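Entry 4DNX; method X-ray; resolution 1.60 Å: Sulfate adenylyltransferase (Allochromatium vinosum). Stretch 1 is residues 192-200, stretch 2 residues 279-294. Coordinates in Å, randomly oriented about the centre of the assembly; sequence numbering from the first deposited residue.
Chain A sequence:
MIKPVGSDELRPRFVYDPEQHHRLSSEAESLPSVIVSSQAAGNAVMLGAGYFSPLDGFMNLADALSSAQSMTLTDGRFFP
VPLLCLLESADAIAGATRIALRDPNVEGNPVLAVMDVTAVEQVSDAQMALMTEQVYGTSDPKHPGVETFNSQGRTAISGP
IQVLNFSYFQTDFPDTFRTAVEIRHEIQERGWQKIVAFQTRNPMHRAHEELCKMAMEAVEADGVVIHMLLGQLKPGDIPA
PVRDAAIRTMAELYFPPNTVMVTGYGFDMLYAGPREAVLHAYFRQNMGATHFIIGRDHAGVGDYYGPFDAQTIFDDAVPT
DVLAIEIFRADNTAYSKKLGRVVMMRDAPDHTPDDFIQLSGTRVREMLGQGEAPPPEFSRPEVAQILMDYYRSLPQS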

ATOM      1  N   TRP A 192       6.672   6.006 -17.276  1.00 16.64           N
ATOM      2  CA  TRP A 192       5.905   7.187 -17.692  1.00 16.51           C
ATOM      3  C   TRP A 192       6.745   8.464 -17.569  1.00 17.44           C
ATOM      4  O   TRP A 192       7.372   8.688 -16.500  1.00 17.64           O
ATOM      5  N   GLN A 193       6.745   9.277 -18.643  1.00 17.68           N
ATOM      6  CA  GLN A 193       7.475  10.563 -18.712  1.00 21.16           C
ATOM      7  C   GLN A 193       6.580  11.787 -18.495  1.00 19.00           C
ATOM      8  O   GLN A 193       7.011  12.787 -17.929  1.00 18.47           O
ATOM      9  N   LYS A 194       5.332  11.697 -18.967  1.00 16.50           N
ATOM     10  CA  LYS A 194       4.337  12.732 -18.708  1.00 16.75           C
ATOM     11  C   LYS A 194       3.150  12.025 -18.079  1.00 14.75           C
ATOM     12  O   LYS A 194       2.734  10.935 -18.518  1.00 14.05           O
ATOM     13  N   ILE A 195       2.634  12.612 -17.008  1.00 13.55           N
ATOM     14  CA  ILE A 195       1.618  11.930 -16.184  1.00 13.16           C
ATOM     15  C   ILE A 195       0.539  12.937 -15.790  1.00 12.67           C
ATOM     16  O   ILE A 195       0.862  13.978 -15.186  1.00 13.22           O
ATOM     17  N   VAL A 196      -0.728  12.657 -16.146  1.00 12.07           N
ATOM     18  CA  VAL A 196      -1.862  13.523 -15.735  1.00 12.99           C
ATOM     19  C   VAL A 196      -2.414  13.032 -14.401  1.00 11.56           C
ATOM     20  O   VAL A 196      -2.523  11.826 -14.201  1.00 11.92           O
ATOM     21  N   ALA A 197      -2.755  13.928 -13.462  1.00 11.14           N
ATOM     22  CA  ALA A 197      -3.406  13.487 -12.216  1.00 10.40           C
ATOM     23  C   ALA A 197      -4.862  13.964 -12.244  1.00 10.53           C
ATOM     24  O   ALA A 197      -5.145  15.108 -12.734  1.00 10.44           O
ATOM     25  N   PHE A 198      -5.763  13.119 -11.748  1.00  9.96           N
ATOM     26  CA  PHE A 198      -7.196  13.423 -11.683  1.00 11.55           C
ATOM     27  C   PHE A 198      -7.711  13.018 -10.315  1.00 11.93           C
ATOM     28  O   PHE A 198      -7.585  11.862  -9.957  1.00 12.03           O
ATOM     29  N   GLN A 199      -8.351  13.957  -9.596  1.00 13.78           N
ATOM     30  CA  GLN A 199      -8.924  13.667  -8.272  1.00 14.49           C
ATOM     31  C   GLN A 199     -10.392  13.239  -8.398  1.00 15.07           C
ATOM     32  O   GLN A 199     -11.163  13.865  -9.134  1.00 14.09           O
ATOM     33  N   THR A 200     -10.804  12.227  -7.643  1.00 14.84           N
ATOM     34  CA  THR A 200     -12.245  11.931  -7.550  1.00 17.08           C
ATOM     35  C   THR A 200     -12.555  11.290  -6.218  1.00 16.86           C
ATOM     36  O   THR A 200     -11.658  10.779  -5.583  1.00 17.05           O
ATOM     37  N   LEU A 279      -2.891  24.095  -3.380  1.00 12.33           N
ATOM     38  CA  LEU A 279      -2.417  23.003  -2.519  1.00 12.12           C
ATOM     39  C   LEU A 279      -2.429  21.654  -3.262  1.00 11.17           C
ATOM     40  O   LEU A 279      -1.446  20.882  -3.196  1.00 10.74           O
ATOM     41  N   HIS A 280      -3.540  21.379  -3.972  1.00 11.86           N
ATOM     42  CA  HIS A 280      -3.668  20.174  -4.829  1.00 12.08           C
ATOM     43  C   HIS A 280      -2.550  20.060  -5.843  1.00 12.41           C
ATOM     44  O   HIS A 280      -1.975  18.986  -5.964  1.00 13.60           O
ATOM     45  N   ALA A 281      -2.232  21.154  -6.540  1.00 11.44           N
ATOM     46  CA  ALA A 281      -1.126  21.155  -7.511  1.00 11.87           C
ATOM     47  C   ALA A 281       0.208  20.863  -6.819  1.00 12.64           C
ATOM     48  O   ALA A 281       1.039  20.060  -7.303  1.00 12.17           O
ATOM     49  N   TYR A 282       0.387  21.459  -5.646  1.00 12.17           N
ATOM     50  CA  TYR A 282       1.624  21.273  -4.892  1.00 12.21           C
ATOM     51  C   TYR A 282       1.872  19.791  -4.573  1.00 11.87           C
ATOM     52  O   TYR A 282       2.960  19.250  -4.906  1.00 11.60           O
ATOM     53  N   PHE A 283       0.892  19.118  -3.966  1.00 10.18           N
ATOM     54  CA  PHE A 283       1.138  17.726  -3.588  1.00 10.69           C
ATOM     55  C   PHE A 283       1.137  16.733  -4.754  1.00 10.53           C
ATOM     56  O   PHE A 283       1.799  15.683  -4.684  1.00 11.18           O
ATOM     57  N   ARG A 284       0.472  17.130  -5.843  1.00 11.09           N
ATOM     58  CA  ARG A 284       0.502  16.300  -7.043  1.00 12.65           C
ATOM     59  C   ARG A 284       1.863  16.382  -7.707  1.00 11.25           C
ATOM     60  O   ARG A 284       2.324  15.410  -8.331  1.00 11.58           O
ATOM     61  N   GLN A 285       2.517  17.532  -7.632  1.00 11.23           N
ATOM     62  CA  GLN A 285       3.899  17.613  -8.162  1.00 11.85           C
ATOM     63  C   GLN A 285       4.784  16.727  -7.305  1.00 11.89           C
ATOM     64  O   GLN A 285       5.637  15.982  -7.842  1.00 12.26           O
ATOM     65  N   ASN A 286       4.600  16.796  -5.978  1.00 12.11           N
ATOM     66  CA  ASN A 286       5.404  15.911  -5.102  1.00 11.81           C
ATOM     67  C   ASN A 286       5.281  14.398  -5.398  1.00 12.25           C
ATOM     68  O   ASN A 286       6.258  13.677  -5.331  1.00 12.84           O
ATOM     69  N   MET A 287       4.084  13.954  -5.766  1.00 11.63           N
ATOM     70  CA  MET A 287       3.855  12.553  -6.098  1.00 10.59           C
ATOM     71  C   MET A 287       4.370  12.187  -7.519  1.00 11.37           C
ATOM     72  O   MET A 287       4.511  10.996  -7.804  1.00 11.71           O
ATOM     73  N   GLY A 288       4.763  13.189  -8.352  1.00 11.06           N
ATOM     74  CA  GLY A 288       5.398  12.902  -9.635  1.00 12.16           C
ATOM     75  C   GLY A 288       4.555  13.215 -10.873  1.00 12.78           C
ATOM     76  O   GLY A 288       4.985  12.933 -12.005  1.00 13.08           O
ATOM     77  N   ALA A 289       3.363  13.776 -10.665  1.00 11.79           N
ATOM     78  CA  ALA A 289       2.523  14.155 -11.812  1.00 11.91           C
ATOM     79  C   ALA A 289       3.092  15.397 -12.480  1.00 12.43           C
ATOM     80  O   ALA A 289       3.615  16.302 -11.792  1.00 13.80           O
ATOM     81  N   THR A 290       2.982  15.445 -13.811  1.00 13.41           N
ATOM     82  CA  THR A 290       3.449  16.580 -14.583  1.00 13.97           C
ATOM     83  C   THR A 290       2.315  17.542 -14.953  1.00 13.81           C
ATOM     84  O   THR A 290       2.583  18.703 -15.327  1.00 13.92           O
ATOM     85  N   HIS A 291       1.073  17.048 -14.904  1.00 13.68           N
ATOM     86  CA  HIS A 291      -0.125  17.794 -15.294  1.00 13.70           C
ATOM     87  C   HIS A 291      -1.240  17.482 -14.296  1.00 13.53           C
ATOM     88  O   HIS A 291      -1.333  16.360 -13.812  1.00 15.68           O
ATOM     89  N   PHE A 292      -2.097  18.446 -14.015  1.00 12.88           N
ATOM     90  CA  PHE A 292      -3.176  18.277 -13.074  1.00 12.42           C
ATOM     91  C   PHE A 292      -4.441  18.871 -13.664  1.00 13.03           C
ATOM     92  O   PHE A 292      -4.418  20.009 -14.136  1.00 13.69           O
ATOM     93  N   ILE A 293      -5.522  18.097 -13.675  1.00 12.86           N
ATOM     94  CA  ILE A 293      -6.787  18.555 -14.286  1.00 13.41           C
ATOM     95  C   ILE A 293      -7.564  19.393 -13.250  1.00 13.95           C
ATOM     96  O   ILE A 293      -7.867  18.915 -12.135  1.00 13.57           O
ATOM     97  N   ILE A 294      -7.940  20.597 -13.660  1.00 14.03           N
ATOM     98  CA  ILE A 294      -8.784  21.504 -12.841  1.00 14.52           C
ATOM     99  C   ILE A 294      -9.933  21.944 -13.748  1.00 15.24           C
ATOM    100  O   ILE A 294      -9.717  22.584 -14.760  1.00 15.69           O
TER

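The contact is a parallel pairing of the strand through Val196 and Ala197 with the strand 291-294, the helix that enters stretch 2 from earlier in the chain packing over one face of it; together the two stretches bury 681 Å² of surface. The strand axes approach to 4.6 Å at 34°, whereas the helix axis stays 9.9 Å from that of the first strand, leaving room for side chains between them.

The pairing sets the register. Ala197 N donates to His291 O (2.8 Å, 151° at the hydrogen), and Ile293 N donates to Ala197 O (3.2 Å, 168°). Ile195 O accepts from both His291 N (3.1 Å) and Thr290 N (2.9 Å). On the N-terminal side of the Val196-His291 bridge a side chain takes over: Thr290, chi1 p at 58°, places OG1 2.8 Å from Ile195 N, which donates to it at 166°. The same OG1 lies 2.8 Å from His291 ND1, a hydrogen bond in which either atom could be the donor; His291 itself is an m rotamer.

Ala197 and Phe292 share the face that meets the helix. The small CB of Ala197 fits into a pocket made by Arg284 CG at 3.6 Å, Met287 CE at 3.8 Å and Ala289 CB at 3.8 Å. Met287 reaches there although its CA-to-CB bond points sideways, because chi1 is p and chi2 and chi3 are both t, extending the chain toward the strand. Phe292, chi1 t, brings its ring edge to Ala197, with CD1 3.6 Å from Ala197 O.

Val196 and His291 occupy the other face. Val196, chi1 t, sets CG1 3.7 Å from CD1 of Ile293, an m,t rotamer; that same CD1 lies 4.0 Å from Phe198 CD1, approaching the ring obliquely. One methyl thus touches side chains at two positions of the neighbouring strand.

Polar side chains close the far end. Gln199 points toward stretch 2 and is extended, with chi1 and chi2 both t, so that OE1 accepts from Arg284 NH2 (2.8 Å, 154°) and from Arg284 NH1 (3.1 Å, 141°). The oxygen sits near the guanidinium plane, as a fork of two N-H donors requires. It also lies over one face of the His280 ring, 3.4 Å from His280 CE1.

Beyond the last direct backbone bond, water 1 continues the ladder: it accepts from Gln199 N at 2.9 Å and donates to Ile293 O at 2.8 Å, bridging the strands where they diverge, the CA-CA separation having grown from 4.6 Å at Val196-His291 to 5.8 Å at Phe198-Ile293.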

ATOM      1  CB  TRP A 192       4.661   7.335 -16.816  1.00 15.44           C
ATOM      2  CG  TRP A 192       3.652   6.232 -16.972  1.00 14.61           C
ATOM      3  CD1 TRP A 192       3.661   5.176 -17.876  1.00 15.03           C
ATOM      4  CD2 TRP A 192       2.460   6.103 -16.209  1.00 14.15           C
ATOM      5  NE1 TRP A 192       2.537   4.389 -17.681  1.00 13.91           N
ATOM      6  CE2 TRP A 192       1.770   4.950 -16.687  1.00 13.72           C
ATOM      7  CE3 TRP A 192       1.898   6.852 -15.146  1.00 13.24           C
ATOM      8  CZ2 TRP A 192       0.535   4.527 -16.137  1.00 12.99           C
ATOM      9  CZ3 TRP A 192       0.648   6.422 -14.601  1.00 12.73           C
ATOM     10  CH2 TRP A 192      -0.002   5.289 -15.100  1.00 13.02           C
ATOM     11  CB  GLN A 193       8.123  10.736 -20.091  1.00 26.37           C
ATOM     12  CG  GLN A 193       8.946   9.573 -20.585  1.00 36.94           C
ATOM     13  CD  GLN A 193      10.318   9.565 -19.982  1.00 40.60           C
ATOM     14  OE1 GLN A 193      10.494   9.835 -18.789  1.00 44.42           O
ATOM     15  NE2 GLN A 193      11.307   9.248 -20.796  1.00 46.14           N
ATOM     16  CB  LYS A 194       3.955  13.476 -19.987  1.00 20.13           C
ATOM     17  CG  LYS A 194       5.089  14.408 -20.435  1.00 24.71           C
ATOM     18  CD  LYS A 194       4.771  15.057 -21.758  1.00 29.41           C
ATOM     19  CE  LYS A 194       5.848  16.097 -22.098  1.00 34.22           C
ATOM     20  NZ  LYS A 194       5.790  16.512 -23.532  1.00 40.73           N
ATOM     21  CB  ILE A 195       2.264  11.357 -14.853  1.00 12.35           C
ATOM     22  CG1 ILE A 195       3.465  10.432 -15.183  1.00 14.47           C
ATOM     23  CG2 ILE A 195       1.215  10.633 -14.017  1.00 12.07           C
ATOM     24  CD1 ILE A 195       4.799  11.163 -15.246  1.00 14.06           C
ATOM     25  CB  VAL A 196      -2.981  13.410 -16.794  1.00 15.08           C
ATOM     26  CG1 VAL A 196      -4.286  14.112 -16.317  1.00 15.64           C
ATOM     27  CG2 VAL A 196      -2.501  13.962 -18.150  1.00 15.55           C
ATOM     28  CB  ALA A 197      -2.669  14.124 -10.991  1.00 10.33           C
ATOM     29  CB  PHE A 198      -7.977  12.639 -12.783  1.00 11.80           C
ATOM     30  CG  PHE A 198      -9.486  12.857 -12.734  1.00 13.08           C
ATOM     31  CD1 PHE A 198     -10.023  14.085 -13.132  1.00 14.56           C
ATOM     32  CD2 PHE A 198     -10.343  11.843 -12.268  1.00 14.06           C
ATOM     33  CE1 PHE A 198     -11.433  14.293 -13.085  1.00 15.42           C
ATOM     34  CE2 PHE A 198     -11.770  12.062 -12.237  1.00 15.27           C
ATOM     35  CZ  PHE A 198     -12.253  13.256 -12.637  1.00 15.47           C
ATOM     36  CB  GLN A 199      -8.858  14.939  -7.384  1.00 16.99           C
ATOM     37  CG  GLN A 199      -9.502  14.751  -6.014  1.00 23.87           C
ATOM     38  CD  GLN A 199      -9.189  15.886  -5.043  1.00 33.92           C
ATOM     39  OE1 GLN A 199      -8.074  16.411  -5.019  1.00 32.05           O
ATOM     40  NE2 GLN A 199     -10.192  16.282  -4.246  1.00 34.41           N
ATOM     41  CB  THR A 200     -12.725  10.989  -8.689  1.00 18.99           C
ATOM     42  OG1 THR A 200     -14.168  10.952  -8.669  1.00 22.22           O
ATOM     43  CG2 THR A 200     -12.139   9.596  -8.537  1.00 19.64           C
ATOM     44  CB  LEU A 279      -3.285  22.924  -1.262  1.00 12.71           C
ATOM     45  CG  LEU A 279      -2.802  21.873  -0.272  1.00 12.96           C
ATOM     46  CD1 LEU A 279      -1.383  22.235   0.251  1.00 12.58           C
ATOM     47  CD2 LEU A 279      -3.827  21.770   0.897  1.00 13.45           C
ATOM     48  CB  HIS A 280      -4.992  20.189  -5.568  1.00 13.17           C
ATOM     49  CG  HIS A 280      -6.180  19.906  -4.708  1.00 15.49           C
ATOM     50  ND1 HIS A 280      -7.474  20.057  -5.183  1.00 16.77           N
ATOM     51  CD2 HIS A 280      -6.287  19.496  -3.422  1.00 15.58           C
ATOM     52  CE1 HIS A 280      -8.325  19.733  -4.218  1.00 18.29           C
ATOM     53  NE2 HIS A 280      -7.631  19.383  -3.141  1.00 17.62           N
ATOM     54  CB  ALA A 281      -1.094  22.472  -8.315  1.00 12.89           C
ATOM     55  CB  TYR A 282       1.499  22.072  -3.611  1.00 12.06           C
ATOM     56  CG  TYR A 282       2.764  22.087  -2.756  1.00 11.13           C
ATOM     57  CD1 TYR A 282       3.117  20.972  -1.988  1.00 11.33           C
ATOM     58  CD2 TYR A 282       3.551  23.217  -2.714  1.00 12.53           C
ATOM     59  CE1 TYR A 282       4.316  20.992  -1.215  1.00 11.18           C
ATOM     60  CE2 TYR A 282       4.722  23.281  -1.952  1.00 11.95           C
ATOM     61  CZ  TYR A 282       5.093  22.151  -1.207  1.00 11.51           C
ATOM     62  OH  TYR A 282       6.262  22.212  -0.476  1.00 12.53           O
ATOM     63  CB  PHE A 283       0.359  17.252  -2.342  1.00 10.80           C
ATOM     64  CG  PHE A 283      -1.138  17.129  -2.479  1.00 10.89           C
ATOM     65  CD1 PHE A 283      -1.717  15.994  -3.051  1.00  9.88           C
ATOM     66  CD2 PHE A 283      -1.954  18.062  -1.823  1.00 10.86           C
ATOM     67  CE1 PHE A 283      -3.157  15.853  -3.073  1.00 11.38           C
ATOM     68  CE2 PHE A 283      -3.366  17.958  -1.830  1.00 11.46           C
ATOM     69  CZ  PHE A 283      -3.973  16.839  -2.441  1.00 11.91           C
ATOM     70  CB  ARG A 284      -0.630  16.679  -8.012  1.00 14.69           C
ATOM     71  CG  ARG A 284      -1.886  15.813  -7.873  1.00 20.48           C
ATOM     72  CD  ARG A 284      -2.470  15.948  -6.574  1.00 20.57           C
ATOM     73  NE  ARG A 284      -3.666  15.135  -6.217  1.00 20.21           N
ATOM     74  CZ  ARG A 284      -4.899  15.581  -5.948  1.00 19.71           C
ATOM     75  NH1 ARG A 284      -5.263  16.843  -6.172  1.00 22.60           N
ATOM     76  NH2 ARG A 284      -5.803  14.742  -5.427  1.00 15.31           N
ATOM     77  CB  GLN A 285       4.416  19.059  -8.194  1.00 12.48           C
ATOM     78  CG  GLN A 285       5.845  19.142  -8.793  1.00 13.27           C
ATOM     79  CD  GLN A 285       6.357  20.565  -8.958  1.00 14.84           C
ATOM     80  OE1 GLN A 285       5.610  21.478  -9.337  1.00 15.14           O
ATOM     81  NE2 GLN A 285       7.665  20.749  -8.735  1.00 15.34           N
ATOM     82  CB  ASN A 286       5.129  16.204  -3.614  1.00 10.72           C
ATOM     83  CG  ASN A 286       5.959  17.356  -3.111  1.00 11.74           C
ATOM     84  OD1 ASN A 286       6.993  17.685  -3.698  1.00 12.18           O
ATOM     85  ND2 ASN A 286       5.547  17.947  -1.994  1.00 11.01           N
ATOM     86  CB  MET A 287       2.391  12.176  -5.851  1.00 11.27           C
ATOM     87  CG  MET A 287       1.540  12.397  -7.052  1.00 11.30           C
ATOM     88  SD  MET A 287      -0.202  12.127  -6.593  1.00 14.66           S
ATOM     89  CE  MET A 287      -0.930  12.231  -8.258  1.00 13.72           C
ATOM     90  CB  ALA A 289       1.077  14.399 -11.385  1.00 11.91           C
ATOM     91  CB  THR A 290       4.209  16.135 -15.877  1.00 15.29           C
ATOM     92  OG1 THR A 290       3.351  15.331 -16.684  1.00 14.34           O
ATOM     93  CG2 THR A 290       5.468  15.342 -15.578  1.00 15.54           C
ATOM     94  CB  HIS A 291      -0.538  17.388 -16.712  1.00 15.07           C
ATOM     95  CG  HIS A 291       0.450  17.816 -17.745  1.00 15.90           C
ATOM     96  ND1 HIS A 291       1.600  17.098 -18.026  1.00 16.89           N
ATOM     97  CD2 HIS A 291       0.492  18.913 -18.535  1.00 16.97           C
ATOM     98  CE1 HIS A 291       2.303  17.731 -18.945  1.00 17.37           C
ATOM     99  NE2 HIS A 291       1.653  18.835 -19.273  1.00 17.83           N
ATOM    100  CB  PHE A 292      -2.842  19.010 -11.751  1.00 13.71           C
ATOM    101  CG  PHE A 292      -3.966  18.987 -10.741  1.00 14.76           C
ATOM    102  CD1 PHE A 292      -4.648  17.818 -10.454  1.00 14.72           C
ATOM    103  CD2 PHE A 292      -4.282  20.145 -10.028  1.00 16.36           C
ATOM    104  CE1 PHE A 292      -5.698  17.788  -9.487  1.00 15.74           C
ATOM    105  CE2 PHE A 292      -5.301  20.137  -9.087  1.00 16.18           C
ATOM    106  CZ  PHE A 292      -6.007  18.968  -8.807  1.00 15.38           C
ATOM    107  CB  ILE A 293      -7.663  17.362 -14.670  1.00 13.83           C
ATOM    108  CG1 ILE A 293      -7.035  16.591 -15.826  1.00 14.18           C
ATOM    109  CG2 ILE A 293      -9.116  17.803 -15.087  1.00 15.19           C
ATOM    110  CD1 ILE A 293      -7.753  15.268 -16.150  1.00 14.20           C
ATOM    111  CB  ILE A 294      -7.977  22.755 -12.383  1.00 15.81           C
ATOM    112  CG1 ILE A 294      -6.797  22.305 -11.510  1.00 15.34           C
ATOM    113  CG2 ILE A 294      -8.903  23.851 -11.655  1.00 16.30           C
ATOM    114  CD1 ILE A 294      -6.053  23.416 -10.795  1.00 16.54           C
TER
HETATM  115  O   HOH W   1      -8.764  16.590 -10.754  1.00 20.45           O